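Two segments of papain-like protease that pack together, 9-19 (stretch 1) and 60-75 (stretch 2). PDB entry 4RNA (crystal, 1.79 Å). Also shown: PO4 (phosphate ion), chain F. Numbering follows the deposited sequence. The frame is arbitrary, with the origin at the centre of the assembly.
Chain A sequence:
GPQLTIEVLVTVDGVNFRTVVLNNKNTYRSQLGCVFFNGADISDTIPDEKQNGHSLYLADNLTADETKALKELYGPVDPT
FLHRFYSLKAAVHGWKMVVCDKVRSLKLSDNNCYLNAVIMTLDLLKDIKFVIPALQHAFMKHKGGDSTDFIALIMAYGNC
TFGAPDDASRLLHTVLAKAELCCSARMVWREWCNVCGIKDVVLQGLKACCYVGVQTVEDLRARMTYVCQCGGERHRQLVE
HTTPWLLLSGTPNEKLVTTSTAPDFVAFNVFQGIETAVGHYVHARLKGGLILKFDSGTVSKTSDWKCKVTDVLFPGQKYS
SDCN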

# COMPACT_ATOMS: atom_id res chain seq x y z
N LEU A 9 29.59 5.91 10.86
CA LEU A 9 28.80 4.84 11.49
C LEU A 9 27.50 4.76 10.67
O LEU A 9 26.78 5.76 10.47
CB LEU A 9 28.47 5.17 12.96
CG LEU A 9 29.68 5.21 13.94
CD1 LEU A 9 29.23 5.67 15.33
CD2 LEU A 9 30.40 3.90 14.05
N VAL A 10 27.24 3.59 10.18
CA VAL A 10 26.10 3.36 9.32
C VAL A 10 25.01 2.62 10.06
O VAL A 10 25.26 1.53 10.65
CB VAL A 10 26.59 2.65 8.03
CG1 VAL A 10 25.41 2.33 7.14
CG2 VAL A 10 27.51 3.67 7.24
N THR A 11 23.78 3.10 9.96
CA THR A 11 22.68 2.37 10.64
C THR A 11 21.41 2.39 9.77
O THR A 11 21.23 3.27 8.91
CB THR A 11 22.42 3.01 12.06
OG1 THR A 11 21.40 2.32 12.78
CG2 THR A 11 21.84 4.51 11.85
N VAL A 12 20.55 1.43 9.96
CA VAL A 12 19.16 1.50 9.46
C VAL A 12 18.12 1.66 10.58
O VAL A 12 16.91 1.88 10.32
CB VAL A 12 18.76 0.29 8.59
CG1 VAL A 12 19.73 0.06 7.46
CG2 VAL A 12 18.58 -1.01 9.44
N ASP A 13 18.58 1.61 11.81
CA ASP A 13 17.65 1.58 12.93
C ASP A 13 17.98 2.52 14.09
O ASP A 13 17.15 2.71 14.97
CB ASP A 13 17.47 0.14 13.43
CG ASP A 13 18.76 -0.46 14.01
OD1 ASP A 13 19.79 0.23 14.07
OD2 ASP A 13 18.70 -1.61 14.47
N GLY A 14 19.18 3.14 14.10
CA GLY A 14 19.49 4.11 15.16
C GLY A 14 19.90 3.40 16.45
O GLY A 14 20.19 4.04 17.46
N VAL A 15 19.91 2.07 16.39
CA VAL A 15 20.39 1.21 17.47
C VAL A 15 21.68 0.42 17.14
O VAL A 15 22.59 0.32 17.99
CB VAL A 15 19.30 0.18 17.81
CG1 VAL A 15 19.80 -0.83 18.87
CG2 VAL A 15 18.10 0.95 18.36
N ASN A 16 21.74 -0.17 15.95
CA ASN A 16 22.87 -0.96 15.48
C ASN A 16 23.66 -0.19 14.43
O ASN A 16 23.06 0.43 13.51
CB ASN A 16 22.41 -2.30 14.94
CG ASN A 16 21.66 -3.09 15.96
OD1 ASN A 16 22.27 -3.84 16.73
ND2 ASN A 16 20.31 -2.99 15.94
N PHE A 17 24.99 -0.15 14.62
CA PHE A 17 25.89 0.67 13.81
C PHE A 17 27.05 -0.16 13.31
O PHE A 17 27.54 -1.05 14.04
CB PHE A 17 26.40 1.91 14.56
CG PHE A 17 25.31 2.86 14.95
CD1 PHE A 17 24.56 2.64 16.08
CD2 PHE A 17 25.03 4.02 14.17
CE1 PHE A 17 23.55 3.49 16.47
CE2 PHE A 17 24.01 4.88 14.58
CZ PHE A 17 23.27 4.63 15.71
N ARG A 18 27.43 0.04 12.06
CA ARG A 18 28.68 -0.52 11.56
C ARG A 18 29.56 0.56 11.11
O ARG A 18 29.08 1.62 10.55
CB ARG A 18 28.52 -1.57 10.44
CG ARG A 18 27.88 -1.07 9.21
CD ARG A 18 27.98 -2.04 8.04
NE ARG A 18 27.01 -1.63 7.01
CZ ARG A 18 27.25 -1.49 5.72
NH1 ARG A 18 28.46 -1.74 5.24
NH2 ARG A 18 26.26 -1.14 4.92
N THR A 19 30.84 0.33 11.36
CA THR A 19 31.84 1.29 10.94
C THR A 19 32.28 1.02 9.51
O THR A 19 32.68 -0.05 9.15
CB THR A 19 33.07 1.36 11.85
OG1 THR A 19 32.62 1.60 13.18
CG2 THR A 19 34.01 2.53 11.34
N ASP A 60 19.60 1.57 1.25
CA ASP A 60 19.63 0.40 0.31
C ASP A 60 21.00 -0.13 0.30
O ASP A 60 21.86 0.42 0.96
CB ASP A 60 19.07 0.68 -1.13
CG ASP A 60 19.87 1.79 -1.90
OD1 ASP A 60 21.09 2.00 -1.61
OD2 ASP A 60 19.27 2.45 -2.82
N ASN A 61 21.20 -1.30 -0.32
CA ASN A 61 22.46 -2.01 -0.16
C ASN A 61 22.83 -2.55 1.19
O ASN A 61 24.01 -2.47 1.52
CB ASN A 61 23.63 -1.13 -0.54
CG ASN A 61 23.82 -1.16 -1.95
OD1 ASN A 61 23.71 -0.12 -2.59
ND2 ASN A 61 23.97 -2.37 -2.50
N LEU A 62 21.90 -3.20 1.91
CA LEU A 62 22.06 -3.36 3.30
C LEU A 62 22.73 -4.74 3.37
O LEU A 62 22.49 -5.58 2.47
CB LEU A 62 20.67 -3.46 4.01
CG LEU A 62 19.53 -2.43 3.94
CD1 LEU A 62 18.50 -2.67 5.05
CD2 LEU A 62 19.91 -0.94 3.81
N THR A 63 23.52 -4.91 4.40
CA THR A 63 24.15 -6.19 4.77
C THR A 63 23.09 -7.13 5.30
O THR A 63 21.93 -6.73 5.56
CB THR A 63 25.18 -5.95 5.87
OG1 THR A 63 24.51 -5.38 7.01
CG2 THR A 63 26.26 -4.92 5.41
N ALA A 64 23.44 -8.40 5.46
CA ALA A 64 22.56 -9.30 6.07
C ALA A 64 22.15 -8.83 7.46
O ALA A 64 20.98 -8.99 7.79
CB ALA A 64 23.21 -10.69 6.15
N ASP A 65 23.07 -8.29 8.26
CA ASP A 65 22.73 -7.87 9.63
C ASP A 65 21.71 -6.74 9.55
O ASP A 65 20.78 -6.68 10.35
CB ASP A 65 23.92 -7.41 10.49
CG ASP A 65 24.91 -8.57 10.83
OD1 ASP A 65 24.41 -9.62 11.16
OD2 ASP A 65 26.17 -8.43 10.74
N GLU A 66 21.94 -5.82 8.61
CA GLU A 66 21.03 -4.69 8.52
C GLU A 66 19.62 -5.11 8.06
O GLU A 66 18.63 -4.54 8.53
CB GLU A 66 21.60 -3.62 7.60
CG GLU A 66 22.76 -2.90 8.27
CD GLU A 66 23.64 -2.15 7.27
OE1 GLU A 66 23.64 -2.55 6.08
OE2 GLU A 66 24.39 -1.22 7.71
N THR A 67 19.56 -6.07 7.14
CA THR A 67 18.30 -6.62 6.68
C THR A 67 17.47 -7.17 7.85
O THR A 67 16.25 -6.91 8.00
CB THR A 67 18.56 -7.72 5.63
OG1 THR A 67 19.03 -7.06 4.45
CG2 THR A 67 17.34 -8.43 5.32
N LYS A 68 18.15 -7.91 8.72
CA LYS A 68 17.51 -8.39 9.93
C LYS A 68 17.13 -7.31 10.95
O LYS A 68 16.08 -7.40 11.56
CB LYS A 68 18.41 -9.45 10.56
CG LYS A 68 17.85 -10.06 11.83
CD LYS A 68 18.69 -11.29 12.18
CE LYS A 68 18.81 -11.50 13.68
NZ LYS A 68 20.04 -12.31 13.93
N ALA A 69 18.00 -6.29 11.14
CA ALA A 69 17.65 -5.16 11.99
C ALA A 69 16.43 -4.42 11.42
O ALA A 69 15.52 -4.02 12.17
CB ALA A 69 18.83 -4.22 12.16
N LEU A 70 16.44 -4.21 10.12
CA LEU A 70 15.29 -3.62 9.41
C LEU A 70 13.98 -4.42 9.75
O LEU A 70 13.01 -3.86 10.26
CB LEU A 70 15.55 -3.65 7.90
CG LEU A 70 14.40 -3.15 7.01
CD1 LEU A 70 14.41 -1.67 7.27
CD2 LEU A 70 14.61 -3.38 5.51
N LYS A 71 13.97 -5.72 9.49
CA LYS A 71 12.76 -6.51 9.77
C LYS A 71 12.36 -6.45 11.25
O LYS A 71 11.17 -6.40 11.58
CB LYS A 71 12.93 -7.98 9.34
CG LYS A 71 13.13 -8.19 7.84
CD LYS A 71 13.02 -9.66 7.47
CE LYS A 71 14.07 -10.52 8.18
NZ LYS A 71 15.34 -10.73 7.41
N GLU A 72 13.33 -6.44 12.14
CA GLU A 72 13.00 -6.43 13.56
C GLU A 72 12.36 -5.10 13.99
O GLU A 72 11.51 -5.11 14.82
CB GLU A 72 14.23 -6.73 14.41
CG GLU A 72 14.65 -8.18 14.36
CD GLU A 72 15.99 -8.43 15.03
OE1 GLU A 72 16.55 -7.50 15.67
OE2 GLU A 72 16.51 -9.56 14.92
N LEU A 73 12.74 -3.98 13.40
CA LEU A 73 12.22 -2.72 13.83
C LEU A 73 10.95 -2.32 13.02
O LEU A 73 10.00 -1.77 13.55
CB LEU A 73 13.31 -1.67 13.66
CG LEU A 73 12.93 -0.18 13.78
CD1 LEU A 73 12.36 0.18 15.14
CD2 LEU A 73 14.15 0.69 13.47
N TYR A 74 10.96 -2.61 11.74
CA TYR A 74 9.91 -2.21 10.86
C TYR A 74 9.00 -3.29 10.37
O TYR A 74 8.02 -2.97 9.73
CB TYR A 74 10.50 -1.54 9.64
CG TYR A 74 11.22 -0.27 9.97
CD1 TYR A 74 10.50 0.87 10.37
CD2 TYR A 74 12.63 -0.17 9.88
CE1 TYR A 74 11.17 2.00 10.70
CE2 TYR A 74 13.29 1.01 10.17
CZ TYR A 74 12.55 2.09 10.57
OH TYR A 74 13.14 3.32 10.89
N GLY A 75 9.25 -4.55 10.70
CA GLY A 75 8.52 -5.58 10.01
C GLY A 75 8.97 -5.82 8.57
O GLY A 75 9.91 -5.15 8.10
P PO4 F . 18.95 -4.31 -0.30
O1 PO4 F . 19.96 -5.34 -0.78
O2 PO4 F . 18.19 -4.86 0.89
O3 PO4 F . 19.61 -3.05 0.19
O4 PO4 F . 18.02 -4.01 -1.46
O HOH W 1 24.24 -0.88 10.44
O HOH W 2 15.56 4.05 10.57
O HOH W 3 16.39 -3.24 14.75
O HOH W 4 26.25 -0.99 2.08

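The contact is organised around one buried carboxylate. Glu66, in the first turn of the helix, points toward the hairpin and meets Arg18, whose extended side chain reaches back from its strand. Arg18 NE donates to Glu66 OE2 at 2.7 Å and 173°, a nearly straight bond within a salt bridge; the bonds from NH2 to the same carboxylate are weak. A buried carboxylate is costly unless compensated, and here both of its oxygens have partners. Glu66 OE1 accepts from Thr63 N at 2.9 Å, while a water bridges Glu66 OE2 (2.8 Å from its O) and Val10 O (2.6 Å from its O). Thr63 suits the N-cap: its OG1 accepts from Glu66 N at 3.1 Å, and its methyl covers one face of the guanidinium, with Thr63 CG2 3.6 Å from Arg18 CZ. Arg18 NH2 also donates to a water that in turn donates to Asn61 O, and NH1 is satisfied elsewhere in the structure.

Beside this polar cluster, Val12 gives up the largest area to the other stretch. Its branched side chain lies against the helix, CG2 being 3.6 Å from Glu66 O and 4.2 Å from Ala69 CB, while CG1 meets Leu62 CD2 at 3.8 Å. Glu66 O is already engaged by Leu70 N at 2.7 Å, so the methyl costs it no helical partner. Val12 O lies at the edge of the Tyr74 ring and accepts from a water at 2.6 Å; that water also hydrogen-bonds Tyr74 OH at 2.5 Å.

Asp13 serves both turn and interface. Its OD1 accepts from Val15 N (3.0 Å) and Asn16 N (2.7 Å), and its OD2 from Asn16 ND2 (2.6 Å). A water donates to Asp13 OD2 and Ala69 O, 2.8 Å each. The small Ala69 permits close approach, its CB 3.5 Å from Asp13 OD2, while Leu73 CD2 packs 3.4 Å from Asp13 CB.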